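Local coordinates for protein nucleoside-diphosphate-sugar pyrophosphorylase (Vibrio cholerae, PDB 4EVW) that probably catalyses nucleotidyl transfer from a nucleoside triphosphate to a sugar phosphate, forming a nucleoside-diphosphate sugar and releasing pyrophosphate, at residues A[38-43]-A[110-115]; A[122-127]-A[131-136]; A[173-178]-A[203-208]; A[207-212]-A[217-222]. The protein carries 1 engineered substitution. All blocks are in the same frame, centred on the assembly; numbering follows the deposited sequence.

Contact 1 (A[38-43]-A[110-115]); sequences NSFAAY and TVFNID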
loop_
_atom_site.group_PDB
_atom_site.type_symbol
_atom_site.label_atom_id
_atom_site.label_comp_id
_atom_site.label_asym_id
_atom_site.label_seq_id
_atom_site.Cartn_x
_atom_site.Cartn_y
_atom_site.Cartn_z
ATOM N N ASN A 38 6.110 8.899 7.789
ATOM C CA ASN A 38 6.762 10.186 7.571
ATOM C C ASN A 38 7.032 10.456 6.098
ATOM O O ASN A 38 7.336 11.588 5.713
ATOM C CB ASN A 38 8.058 10.293 8.375
ATOM C CG ASN A 38 7.837 10.962 9.710
ATOM O OD1 ASN A 38 6.955 11.809 9.840
ATOM N ND2 ASN A 38 8.638 10.599 10.706
ATOM N N SER A 39 6.924 9.413 5.279
ATOM C CA SER A 39 7.100 9.557 3.838
ATOM C C SER A 39 6.147 10.648 3.378
ATOM O O SER A 39 6.463 11.439 2.491
ATOM C CB SER A 39 6.709 8.267 3.107
ATOM O OG SER A 39 7.549 7.178 3.447
ATOM N N PHE A 40 4.972 10.680 4.002
ATOM C CA PHE A 40 3.915 11.625 3.650
ATOM C C PHE A 40 3.811 12.882 4.507
ATOM O O PHE A 40 2.741 13.494 4.585
ATOM C CB PHE A 40 2.573 10.898 3.691
ATOM C CG PHE A 40 2.540 9.661 2.849
ATOM C CD1 PHE A 40 2.808 8.412 3.402
ATOM C CD2 PHE A 40 2.266 9.750 1.491
ATOM C CE1 PHE A 40 2.802 7.267 2.604
ATOM C CE2 PHE A 40 2.257 8.617 0.688
ATOM C CZ PHE A 40 2.525 7.375 1.241
ATOM N N ALA A 41 4.908 13.271 5.141
ATOM C CA ALA A 41 4.904 14.442 6.010
ATOM C C ALA A 41 4.331 15.706 5.366
ATOM O O ALA A 41 3.736 16.530 6.049
ATOM C CB ALA A 41 6.323 14.713 6.519
ATOM N N ALA A 42 4.508 15.864 4.061
ATOM C CA ALA A 42 3.997 17.048 3.380
ATOM C C ALA A 42 2.474 17.097 3.378
ATOM O O ALA A 42 1.880 18.144 3.122
ATOM C CB ALA A 42 4.516 17.090 1.944
ATOM N N TYR A 43 1.843 15.970 3.691
ATOM C CA TYR A 43 0.384 15.883 3.679
ATOM C C TYR A 43 -0.291 15.733 5.039
ATOM O O TYR A 43 -1.513 15.578 5.121
ATOM C CB TYR A 43 -0.010 14.727 2.765
ATOM C CG TYR A 43 0.485 14.954 1.358
ATOM C CD1 TYR A 43 -0.175 15.842 0.507
ATOM C CD2 TYR A 43 1.655 14.344 0.900
ATOM C CE1 TYR A 43 0.321 16.127 -0.766
ATOM C CE2 TYR A 43 2.161 14.624 -0.372
ATOM C CZ TYR A 43 1.486 15.514 -1.198
ATOM O OH TYR A 43 1.975 15.788 -2.454
ATOM N N THR A 110 -4.892 6.343 -1.778
ATOM C CA THR A 110 -3.508 6.043 -2.087
ATOM C C THR A 110 -3.093 4.976 -1.100
ATOM O O THR A 110 -2.886 5.260 0.078
ATOM C CB THR A 110 -2.653 7.299 -1.904
ATOM O OG1 THR A 110 -3.118 8.310 -2.802
ATOM C CG2 THR A 110 -1.194 7.005 -2.187
ATOM N N VAL A 111 -2.995 3.740 -1.573
ATOM C CA VAL A 111 -2.622 2.635 -0.698
ATOM C C VAL A 111 -1.115 2.523 -0.618
ATOM O O VAL A 111 -0.425 2.561 -1.629
ATOM C CB VAL A 111 -3.200 1.303 -1.208
ATOM C CG1 VAL A 111 -2.870 0.178 -0.226
ATOM C CG2 VAL A 111 -4.699 1.440 -1.399
ATOM N N PHE A 112 -0.607 2.377 0.597
ATOM C CA PHE A 112 0.827 2.280 0.802
ATOM C C PHE A 112 1.057 1.261 1.909
ATOM O O PHE A 112 0.143 0.956 2.666
ATOM C CB PHE A 112 1.355 3.644 1.224
ATOM C CG PHE A 112 2.846 3.737 1.249
ATOM C CD1 PHE A 112 3.586 3.567 0.084
ATOM C CD2 PHE A 112 3.513 4.011 2.436
ATOM C CE1 PHE A 112 4.977 3.674 0.102
ATOM C CE2 PHE A 112 4.899 4.120 2.467
ATOM C CZ PHE A 112 5.632 3.952 1.300
ATOM N N ASN A 113 2.263 0.724 2.018
ATOM C CA ASN A 113 2.484 -0.245 3.076
ATOM C C ASN A 113 3.542 0.218 4.056
ATOM O O ASN A 113 4.449 0.985 3.720
ATOM C CB ASN A 113 2.818 -1.613 2.488
ATOM C CG ASN A 113 4.140 -1.634 1.783
ATOM O OD1 ASN A 113 5.179 -1.844 2.403
ATOM N ND2 ASN A 113 4.115 -1.404 0.477
ATOM N N ILE A 114 3.412 -0.264 5.280
ATOM C CA ILE A 114 4.305 0.115 6.353
ATOM C C ILE A 114 5.725 -0.463 6.229
ATOM O O ILE A 114 6.607 -0.106 7.010
ATOM C CB ILE A 114 3.638 -0.259 7.708
ATOM C CG1 ILE A 114 3.926 0.824 8.742
ATOM C CG2 ILE A 114 4.081 -1.634 8.166
ATOM C CD1 ILE A 114 3.361 2.185 8.366
ATOM N N ASP A 115 5.945 -1.323 5.230
ATOM C CA ASP A 115 7.260 -1.940 4.995
ATOM C C ASP A 115 8.127 -1.100 4.066
ATOM O O ASP A 115 9.263 -1.465 3.773
ATOM C CB ASP A 115 7.129 -3.308 4.315
ATOM C CG ASP A 115 6.238 -4.261 5.065
ATOM O OD1 ASP A 115 6.364 -4.349 6.302
ATOM O OD2 ASP A 115 5.422 -4.940 4.404
#
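F40 drives the edge of its ring into one face of F112, a T-shaped pair with centroids 5.0 Å apart and planes at 85°. The contact is made by the CE1–CZ side of F40: CE1 comes to 3.3 Å from F112 CD2, while CZ stands 3.6 Å above the plane of the F112 ring, offset toward its rim, and 3.7 Å from F112 CG. Both side chains leave the backbone toward the other segment. F112 sends CG anti to its backbone N (chi1 -170°), which turns its ring across the incoming edge. S39 adds a loose van der Waals touch, its OG lying 4.2 Å from F112 CE2; that hydroxyl is hydrogen-bonded to S36 O and R118 N. No hydrogen bond joins the two segments; the interface is almost wholly aromatic and buried. I2 and L174 also touch F40, whose ring meets that of F121 as well. The arrangement packs the turn after helix 32-37 against the residues that follow strand 109-111, which pairs parallel with strand 2-5 and antiparallel with strand 174-177 in the mixed sheet of a Rossmann-like fold, consistent with the sugar nucleotidyltransferase family.

Contact 2 (A[122-127]-A[131-136]); sequences VFPDIS and DGYLEV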
loop_
_atom_site.group_PDB
_atom_site.type_symbol
_atom_site.label_atom_id
_atom_site.label_comp_id
_atom_site.label_asym_id
_atom_site.label_seq_id
_atom_site.Cartn_x
_atom_site.Cartn_y
_atom_site.Cartn_z
ATOM N N VAL A 122 5.799 13.329 -2.838
ATOM C CA VAL A 122 4.924 14.383 -3.346
ATOM C C VAL A 122 4.194 13.714 -4.507
ATOM O O VAL A 122 4.824 13.035 -5.319
ATOM C CB VAL A 122 5.697 15.614 -3.887
ATOM C CG1 VAL A 122 4.711 16.597 -4.516
ATOM C CG2 VAL A 122 6.458 16.304 -2.756
ATOM N N PHE A 123 2.874 13.870 -4.578
ATOM C CA PHE A 123 2.112 13.246 -5.657
ATOM C C PHE A 123 2.613 13.732 -7.006
ATOM O O PHE A 123 2.914 14.914 -7.172
ATOM C CB PHE A 123 0.619 13.566 -5.526
ATOM C CG PHE A 123 -0.077 12.791 -4.443
ATOM C CD1 PHE A 123 -0.405 11.450 -4.627
ATOM C CD2 PHE A 123 -0.378 13.395 -3.227
ATOM C CE1 PHE A 123 -1.023 10.721 -3.615
ATOM C CE2 PHE A 123 -0.997 12.674 -2.205
ATOM C CZ PHE A 123 -1.319 11.337 -2.399
ATOM N N PRO A 124 2.725 12.821 -7.987
ATOM C CA PRO A 124 3.196 13.208 -9.319
ATOM C C PRO A 124 2.062 13.835 -10.129
ATOM O O PRO A 124 0.888 13.647 -9.819
ATOM C CB PRO A 124 3.684 11.888 -9.906
ATOM C CG PRO A 124 2.718 10.902 -9.330
ATOM C CD PRO A 124 2.549 11.360 -7.888
ATOM N N ASP A 125 2.419 14.590 -11.159
ATOM C CA ASP A 125 1.423 15.248 -11.991
ATOM C C ASP A 125 0.432 14.259 -12.617
ATOM O O ASP A 125 -0.748 14.574 -12.778
ATOM C CB ASP A 125 2.125 16.053 -13.091
ATOM C CG ASP A 125 1.167 16.913 -13.890
ATOM O OD1 ASP A 125 0.565 17.837 -13.301
ATOM O OD2 ASP A 125 1.015 16.663 -15.105
ATOM N N ILE A 126 0.898 13.059 -12.950
ATOM C CA ILE A 126 0.020 12.076 -13.581
ATOM C C ILE A 126 -1.186 11.727 -12.705
ATOM O O ILE A 126 -2.217 11.288 -13.214
ATOM C CB ILE A 126 0.806 10.777 -13.974
ATOM C CG1 ILE A 126 -0.065 9.890 -14.874
ATOM C CG2 ILE A 126 1.242 10.009 -12.727
ATOM C CD1 ILE A 126 -0.564 10.589 -16.139
ATOM N N SER A 127 -1.076 11.954 -11.397
ATOM C CA SER A 127 -2.189 11.641 -10.496
ATOM C C SER A 127 -3.384 12.560 -10.740
ATOM O O SER A 127 -4.502 12.262 -10.316
ATOM C CB SER A 127 -1.749 11.726 -9.026
ATOM O OG SER A 127 -1.497 13.060 -8.615
ATOM N N ASP A 131 -6.941 7.808 -14.026
ATOM C CA ASP A 131 -7.938 7.235 -13.133
ATOM C C ASP A 131 -7.227 6.521 -11.990
ATOM O O ASP A 131 -7.842 6.163 -10.981
ATOM C CB ASP A 131 -8.842 6.262 -13.895
ATOM C CG ASP A 131 -9.761 6.976 -14.875
ATOM O OD1 ASP A 131 -10.457 7.920 -14.445
ATOM O OD2 ASP A 131 -9.794 6.596 -16.065
ATOM N N GLY A 132 -5.922 6.323 -12.157
ATOM C CA GLY A 132 -5.133 5.663 -11.132
ATOM C C GLY A 132 -3.718 5.445 -11.630
ATOM O O GLY A 132 -3.461 5.501 -12.830
ATOM N N TYR A 133 -2.782 5.219 -10.722
ATOM C CA TYR A 133 -1.419 4.975 -11.156
ATOM C C TYR A 133 -0.657 4.149 -10.144
ATOM O O TYR A 133 -0.971 4.149 -8.951
ATOM C CB TYR A 133 -0.674 6.294 -11.428
ATOM C CG TYR A 133 -0.051 6.937 -10.210
ATOM C CD1 TYR A 133 -0.778 7.811 -9.398
ATOM C CD2 TYR A 133 1.267 6.654 -9.859
ATOM C CE1 TYR A 133 -0.193 8.393 -8.266
ATOM C CE2 TYR A 133 1.854 7.220 -8.741
ATOM C CZ TYR A 133 1.124 8.085 -7.948
ATOM O OH TYR A 133 1.725 8.644 -6.844
ATOM N N LEU A 134 0.339 3.430 -10.643
ATOM C CA LEU A 134 1.185 2.590 -9.814
ATOM C C LEU A 134 2.562 3.208 -9.821
ATOM O O LEU A 134 3.102 3.513 -10.882
ATOM C CB LEU A 134 1.298 1.172 -10.394
ATOM C CG LEU A 134 0.043 0.306 -10.473
ATOM C CD1 LEU A 134 -0.666 0.518 -11.809
ATOM C CD2 LEU A 134 0.451 -1.158 -10.311
ATOM N N GLU A 135 3.128 3.406 -8.641
ATOM C CA GLU A 135 4.470 3.955 -8.552
ATOM C C GLU A 135 5.393 2.769 -8.788
ATOM O O GLU A 135 5.200 1.700 -8.202
ATOM C CB GLU A 135 4.701 4.537 -7.170
ATOM C CG GLU A 135 6.030 5.228 -6.999
ATOM C CD GLU A 135 6.185 5.764 -5.599
ATOM O OE1 GLU A 135 6.365 4.948 -4.672
ATOM O OE2 GLU A 135 6.102 7.000 -5.425
ATOM N N VAL A 136 6.386 2.942 -9.650
ATOM C CA VAL A 136 7.294 1.846 -9.959
ATOM C C VAL A 136 8.763 2.255 -9.957
ATOM O O VAL A 136 9.091 3.441 -10.006
ATOM C CB VAL A 136 6.968 1.235 -11.354
ATOM C CG1 VAL A 136 5.566 0.632 -11.352
ATOM C CG2 VAL A 136 7.080 2.310 -12.445
#
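P124 O is gripped twice by S127, through OG at 2.7 Å and through the backbone N at 3.0 Å, which ties off the start of a short 3-10 turn ahead of strand 132-138 in the mixed sheet of this Rossmann-like alpha/beta fold. The hydroxyl lies almost in line with the carbonyl, the C=O...OG angle being 168°; chi1 of S127 (70°) sets OG between the backbone N and the carbonyl carbon, facing back along the turn. I126 and S127 of the turn, and P124 and F123 before it, all meet Y133, the residue of the strand on which the contact centres. I126 brings CG2 over one face of the tyrosine ring, offset toward the rim, 4.2 Å from CG. S127 leans on the ring obliquely, its CB 3.8 Å from Y133 CE1. The proline ring meets the phenol end from the opposing direction, and F123 approaches there at about a right angle. H176 and L174 of the neighbouring strand 174-177, with F121 and H222, also touch Y133, which is buried. Around the phenol the packing is close, with P124 CG 3.5 Å from Y133 CZ.

Contact 3 (A[173-178]-A[203-208]); sequences GLYHFN and LYIAPL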
loop_
_atom_site.group_PDB
_atom_site.type_symbol
_atom_site.label_atom_id
_atom_site.label_comp_id
_atom_site.label_asym_id
_atom_site.label_seq_id
_atom_site.Cartn_x
_atom_site.Cartn_y
_atom_site.Cartn_z
ATOM N N GLY A 173 4.900 -0.465 -4.053
ATOM C CA GLY A 173 3.909 -0.749 -3.033
ATOM C C GLY A 173 2.946 0.413 -2.863
ATOM O O GLY A 173 2.079 0.390 -1.987
ATOM N N LEU A 174 3.109 1.450 -3.681
ATOM C CA LEU A 174 2.206 2.594 -3.619
ATOM C C LEU A 174 1.251 2.458 -4.798
ATOM O O LEU A 174 1.670 2.477 -5.957
ATOM C CB LEU A 174 2.975 3.917 -3.700
ATOM C CG LEU A 174 2.067 5.127 -3.459
ATOM C CD1 LEU A 174 2.789 6.162 -2.611
ATOM C CD2 LEU A 174 1.615 5.703 -4.792
ATOM N N TYR A 175 -0.031 2.294 -4.486
ATOM C CA TYR A 175 -1.075 2.120 -5.485
ATOM C C TYR A 175 -2.114 3.213 -5.324
ATOM O O TYR A 175 -2.806 3.274 -4.307
ATOM C CB TYR A 175 -1.760 0.767 -5.299
ATOM C CG TYR A 175 -0.806 -0.395 -5.285
ATOM C CD1 TYR A 175 -0.452 -1.021 -4.088
ATOM C CD2 TYR A 175 -0.255 -0.873 -6.469
ATOM C CE1 TYR A 175 0.430 -2.101 -4.077
ATOM C CE2 TYR A 175 0.626 -1.945 -6.471
ATOM C CZ TYR A 175 0.963 -2.555 -5.276
ATOM O OH TYR A 175 1.827 -3.622 -5.284
ATOM N N HIS A 176 -2.238 4.063 -6.333
ATOM C CA HIS A 176 -3.182 5.163 -6.273
ATOM C C HIS A 176 -4.410 4.918 -7.143
ATOM O O HIS A 176 -4.301 4.387 -8.251
ATOM C CB HIS A 176 -2.488 6.456 -6.721
ATOM C CG HIS A 176 -3.365 7.669 -6.638
ATOM N ND1 HIS A 176 -3.635 8.314 -5.450
ATOM C CD2 HIS A 176 -4.034 8.348 -7.597
ATOM C CE1 HIS A 176 -4.432 9.343 -5.683
ATOM N NE2 HIS A 176 -4.690 9.386 -6.977
ATOM N N PHE A 177 -5.573 5.292 -6.613
ATOM C CA PHE A 177 -6.846 5.187 -7.326
ATOM C C PHE A 177 -7.528 6.544 -7.191
ATOM O O PHE A 177 -7.688 7.052 -6.079
ATOM C CB PHE A 177 -7.745 4.110 -6.713
ATOM C CG PHE A 177 -7.135 2.738 -6.720
ATOM C CD1 PHE A 177 -6.190 2.382 -5.770
ATOM C CD2 PHE A 177 -7.498 1.808 -7.688
ATOM C CE1 PHE A 177 -5.609 1.114 -5.778
ATOM C CE2 PHE A 177 -6.925 0.536 -7.708
ATOM C CZ PHE A 177 -5.978 0.189 -6.750
ATOM N N ASN A 178 -7.931 7.129 -8.315
ATOM C CA ASN A 178 -8.577 8.440 -8.283
ATOM C C ASN A 178 -9.930 8.427 -7.566
ATOM O O ASN A 178 -10.334 9.433 -6.985
ATOM C CB ASN A 178 -8.751 8.977 -9.709
ATOM C CG ASN A 178 -9.186 10.428 -9.729
ATOM O OD1 ASN A 178 -8.580 11.275 -9.070
ATOM N ND2 ASN A 178 -10.235 10.725 -10.488
ATOM N N LEU A 203 -5.088 -12.133 -1.714
ATOM C CA LEU A 203 -5.672 -11.026 -2.458
ATOM C C LEU A 203 -4.770 -9.796 -2.399
ATOM O O LEU A 203 -4.750 -9.066 -1.406
ATOM C CB LEU A 203 -7.057 -10.707 -1.892
ATOM C CG LEU A 203 -8.050 -11.870 -1.931
ATOM C CD1 LEU A 203 -9.373 -11.444 -1.300
ATOM C CD2 LEU A 203 -8.266 -12.300 -3.375
ATOM N N TYR A 204 -4.023 -9.589 -3.477
ATOM C CA TYR A 204 -3.089 -8.472 -3.587
ATOM C C TYR A 204 -3.700 -7.295 -4.339
ATOM O O TYR A 204 -4.655 -7.463 -5.095
ATOM C CB TYR A 204 -1.827 -8.945 -4.301
ATOM C CG TYR A 204 -1.138 -10.086 -3.592
ATOM C CD1 TYR A 204 -0.701 -9.947 -2.273
ATOM C CD2 TYR A 204 -0.922 -11.304 -4.233
ATOM C CE1 TYR A 204 -0.064 -10.994 -1.612
ATOM C CE2 TYR A 204 -0.285 -12.358 -3.580
ATOM C CZ TYR A 204 0.142 -12.193 -2.270
ATOM O OH TYR A 204 0.779 -13.226 -1.621
ATOM N N ILE A 205 -3.129 -6.110 -4.146
ATOM C CA ILE A 205 -3.641 -4.903 -4.788
ATOM C C ILE A 205 -3.329 -4.762 -6.281
ATOM O O ILE A 205 -4.209 -4.424 -7.069
ATOM C CB ILE A 205 -3.101 -3.625 -4.094
ATOM C CG1 ILE A 205 -3.428 -3.648 -2.595
ATOM C CG2 ILE A 205 -3.698 -2.376 -4.776
ATOM C CD1 ILE A 205 -4.788 -3.109 -2.237
ATOM N N ALA A 206 -2.078 -5.004 -6.669
ATOM C CA ALA A 206 -1.677 -4.837 -8.066
ATOM C C ALA A 206 -2.608 -5.478 -9.099
ATOM O O ALA A 206 -2.955 -4.850 -10.098
ATOM C CB ALA A 206 -0.233 -5.327 -8.262
ATOM N N PRO A 207 -3.027 -6.733 -8.877
ATOM C CA PRO A 207 -3.925 -7.395 -9.834
ATOM C C PRO A 207 -5.242 -6.646 -10.074
ATOM O O PRO A 207 -5.855 -6.777 -11.134
ATOM C CB PRO A 207 -4.172 -8.760 -9.191
ATOM C CG PRO A 207 -2.898 -9.026 -8.474
ATOM C CD PRO A 207 -2.561 -7.684 -7.852
ATOM N N LEU A 208 -5.676 -5.864 -9.087
ATOM C CA LEU A 208 -6.929 -5.130 -9.216
ATOM C C LEU A 208 -6.934 -4.181 -10.399
ATOM O O LEU A 208 -7.982 -3.925 -10.985
ATOM C CB LEU A 208 -7.246 -4.349 -7.927
ATOM C CG LEU A 208 -7.449 -5.207 -6.679
ATOM C CD1 LEU A 208 -7.984 -4.352 -5.525
ATOM C CD2 LEU A 208 -8.419 -6.328 -6.999
HETATM O O HOH W 1 0.240 -5.820 -5.102
#
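Strand 174-177 runs past a non-regular turn at 205-207, whose backbone angles are helical, and comes nearest at Y175 and A206, with CA atoms 7.4 Å apart. The turn leads into helix 208-214, which packs on the central sheet of this alpha/beta, Rossmann-like fold; L208 N already bonds to I205 O at 2.9 Å. Y175 and F177 project from the same side of the strand, and I205 fits against both. Its CG2 methyl makes a CH-pi contact with one face of Y175, 3.9 Å from the ring centroid and 29° off the normal, and closest to CG. Carried anti to the backbone N of I205, the same methyl also lies in the plane of the F177 ring, at its edge, 4.0 Å from CZ. One methyl thus meets one aromatic by its face and the other by its rim. Further along the Y175 ring, A206 CB packs 3.9 Å from CE2. Y183 of helix 180-191 also touches I205 and meets the F177 ring edge-to-face. The phenol oxygen bonds to S145 OG and to a water 2.7 Å from Y175 OH; that water accepts from A206 N at 2.9 Å, bridging strand and turn.

Contact 4 (A[207-212]-A[217-222]); sequences PLYNEL and LNIHYH. Engineered in segment 207-212: E211 (natural residue Leu).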
loop_
_atom_site.group_PDB
_atom_site.type_symbol
_atom_site.label_atom_id
_atom_site.label_comp_id
_atom_site.label_asym_id
_atom_site.label_seq_id
_atom_site.Cartn_x
_atom_site.Cartn_y
_atom_site.Cartn_z
ATOM N N PRO A 207 -3.027 -6.733 -8.877
ATOM C CA PRO A 207 -3.925 -7.395 -9.834
ATOM C C PRO A 207 -5.242 -6.646 -10.074
ATOM O O PRO A 207 -5.855 -6.777 -11.134
ATOM C CB PRO A 207 -4.172 -8.760 -9.191
ATOM C CG PRO A 207 -2.898 -9.026 -8.474
ATOM C CD PRO A 207 -2.561 -7.684 -7.852
ATOM N N LEU A 208 -5.676 -5.864 -9.087
ATOM C CA LEU A 208 -6.929 -5.130 -9.216
ATOM C C LEU A 208 -6.934 -4.181 -10.399
ATOM O O LEU A 208 -7.982 -3.925 -10.985
ATOM C CB LEU A 208 -7.246 -4.349 -7.927
ATOM C CG LEU A 208 -7.449 -5.207 -6.679
ATOM C CD1 LEU A 208 -7.984 -4.352 -5.525
ATOM C CD2 LEU A 208 -8.419 -6.328 -6.999
ATOM N N TYR A 209 -5.771 -3.658 -10.766
ATOM C CA TYR A 209 -5.718 -2.733 -11.887
ATOM C C TYR A 209 -6.144 -3.378 -13.208
ATOM O O TYR A 209 -6.633 -2.695 -14.102
ATOM C CB TYR A 209 -4.319 -2.129 -12.001
ATOM C CG TYR A 209 -4.053 -1.070 -10.956
ATOM C CD1 TYR A 209 -4.527 0.235 -11.119
ATOM C CD2 TYR A 209 -3.325 -1.370 -9.807
ATOM C CE1 TYR A 209 -4.274 1.213 -10.165
ATOM C CE2 TYR A 209 -3.068 -0.399 -8.843
ATOM C CZ TYR A 209 -3.540 0.887 -9.030
ATOM O OH TYR A 209 -3.248 1.847 -8.090
ATOM N N ASN A 210 -5.984 -4.692 -13.330
ATOM C CA ASN A 210 -6.391 -5.355 -14.568
ATOM C C ASN A 210 -7.892 -5.227 -14.782
ATOM O O ASN A 210 -8.350 -5.123 -15.917
ATOM C CB ASN A 210 -5.971 -6.827 -14.563
ATOM C CG ASN A 210 -4.471 -6.990 -14.659
ATOM O OD1 ASN A 210 -3.825 -6.341 -15.477
ATOM N ND2 ASN A 210 -3.909 -7.854 -13.826
ATOM N N GLU A 211 -8.656 -5.216 -13.691
ATOM C CA GLU A 211 -10.106 -5.072 -13.796
ATOM C C GLU A 211 -10.423 -3.662 -14.301
ATOM O O GLU A 211 -11.315 -3.466 -15.130
ATOM C CB GLU A 211 -10.771 -5.297 -12.429
ATOM C CG GLU A 211 -10.513 -6.667 -11.785
ATOM C CD GLU A 211 -11.209 -7.814 -12.510
ATOM O OE1 GLU A 211 -12.076 -7.542 -13.369
ATOM O OE2 GLU A 211 -10.898 -8.988 -12.212
ATOM N N LEU A 212 -9.684 -2.675 -13.803
ATOM C CA LEU A 212 -9.900 -1.290 -14.213
ATOM C C LEU A 212 -9.455 -1.048 -15.657
ATOM O O LEU A 212 -10.126 -0.347 -16.418
ATOM C CB LEU A 212 -9.157 -0.337 -13.265
ATOM C CG LEU A 212 -9.597 -0.389 -11.795
ATOM C CD1 LEU A 212 -8.894 0.703 -11.008
ATOM C CD2 LEU A 212 -11.107 -0.209 -11.701
ATOM N N LEU A 217 -10.491 2.156 -18.032
ATOM C CA LEU A 217 -10.024 3.280 -17.236
ATOM C C LEU A 217 -8.588 3.585 -17.625
ATOM O O LEU A 217 -7.862 2.716 -18.112
ATOM C CB LEU A 217 -10.129 2.988 -15.738
ATOM C CG LEU A 217 -11.553 2.752 -15.219
ATOM C CD1 LEU A 217 -11.562 2.941 -13.702
ATOM C CD2 LEU A 217 -12.525 3.723 -15.870
ATOM N N ASN A 218 -8.197 4.831 -17.404
ATOM C CA ASN A 218 -6.878 5.329 -17.763
ATOM C C ASN A 218 -5.857 5.126 -16.645
ATOM O O ASN A 218 -5.691 5.981 -15.781
ATOM C CB ASN A 218 -7.022 6.811 -18.120
ATOM C CG ASN A 218 -5.780 7.388 -18.751
ATOM O OD1 ASN A 218 -4.959 6.662 -19.308
ATOM N ND2 ASN A 218 -5.648 8.708 -18.690
ATOM N N ILE A 219 -5.159 3.995 -16.682
ATOM C CA ILE A 219 -4.178 3.667 -15.652
ATOM C C ILE A 219 -2.740 3.903 -16.109
ATOM O O ILE A 219 -2.337 3.469 -17.188
ATOM C CB ILE A 219 -4.333 2.189 -15.213
ATOM C CG1 ILE A 219 -5.780 1.926 -14.766
ATOM C CG2 ILE A 219 -3.338 1.866 -14.103
ATOM C CD1 ILE A 219 -6.267 2.819 -13.617
ATOM N N HIS A 220 -1.964 4.592 -15.279
ATOM C CA HIS A 220 -0.576 4.890 -15.617
ATOM C C HIS A 220 0.408 4.419 -14.568
ATOM O O HIS A 220 0.030 3.878 -13.532
ATOM C CB HIS A 220 -0.397 6.401 -15.791
ATOM C CG HIS A 220 -1.037 6.945 -17.027
ATOM N ND1 HIS A 220 -0.306 7.460 -18.075
ATOM C CD2 HIS A 220 -2.337 7.037 -17.395
ATOM C CE1 HIS A 220 -1.126 7.845 -19.036
ATOM N NE2 HIS A 220 -2.365 7.599 -18.648
ATOM N N TYR A 221 1.688 4.603 -14.859
ATOM C CA TYR A 221 2.712 4.275 -13.888
ATOM C C TYR A 221 3.500 5.544 -13.698
ATOM O O TYR A 221 3.413 6.474 -14.507
ATOM C CB TYR A 221 3.640 3.138 -14.362
ATOM C CG TYR A 221 4.571 3.451 -15.527
ATOM C CD1 TYR A 221 5.759 4.163 -15.341
ATOM C CD2 TYR A 221 4.278 2.991 -16.810
ATOM C CE1 TYR A 221 6.638 4.397 -16.410
ATOM C CE2 TYR A 221 5.146 3.218 -17.883
ATOM C CZ TYR A 221 6.320 3.921 -17.676
ATOM O OH TYR A 221 7.176 4.133 -18.733
ATOM N N HIS A 222 4.228 5.604 -12.595
ATOM C CA HIS A 222 5.086 6.739 -12.322
ATOM C C HIS A 222 6.398 6.143 -11.861
ATOM O O HIS A 222 6.470 5.496 -10.815
ATOM C CB HIS A 222 4.539 7.649 -11.235
ATOM C CG HIS A 222 5.440 8.808 -10.947
ATOM N ND1 HIS A 222 6.059 8.988 -9.731
ATOM C CD2 HIS A 222 5.888 9.803 -11.751
ATOM C CE1 HIS A 222 6.855 10.043 -9.796
ATOM N NE2 HIS A 222 6.768 10.553 -11.010
#
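Y209 lays the CD1 corner of its ring against the branched side chain of I219, the two side chains crossing at about a right angle. CG2 of I219 comes in obliquely, 3.6 Å from Y209 CD1, while I219 CD1 sits at the edge of the ring and in its plane, 4.0 Å from the same atom. This is a helix-to-strand connection of the alpha/beta fold: helix 208-214 reverses through a short loop into strand 219-223, which runs parallel to strand 132-138, and the helix packs back on the strand that follows it. Away from I219, the Y209 ring stacks with that of F177, and its hydroxyl bonds to the backbone O of H176, so the tyrosine also fastens the helix to strand 174-177. L134 touches both Y209 and I219 from the sheet. One turn further along the helix, L212 crosses L217 obliquely, its CD2 3.8 Å from L217 CD1, and its other methyl, CD1, reaches I219 CD1 at 4.3 Å. The loop is closed by the backbone: L217 N donates to L212 O over 3.0 Å, with an N-H...O angle of 156° and the donor tilted 27° from the carbonyl plane. L217 CB rests beside the same oxygen, 3.4 Å from L212 O.

In the fold
Contacts 1, 3 and 4 are buried, whereas contact 2 lies at the surface, Y133 being the one buried residue among those that touch. All four reach the central mixed sheet. Strands 109-111, 174-177, 132-138 and 219-223 lie side by side in that order, and neighbouring contacts touch: T110 OG1 of contact 1 bonds to H176 ND1 of contact 3, and D131 OD2 of contact 2 bonds to N218 N of contact 4. Contacts 3 and 4 share P207 and L208. Contact 1 is aromatic on both sides; contact 3 sets aliphatic groups on aromatics and adds a water bridge. Contact 4 alone has a direct hydrogen bond between its segments; in contact 2 the S127-P124 bonds are internal to one segment.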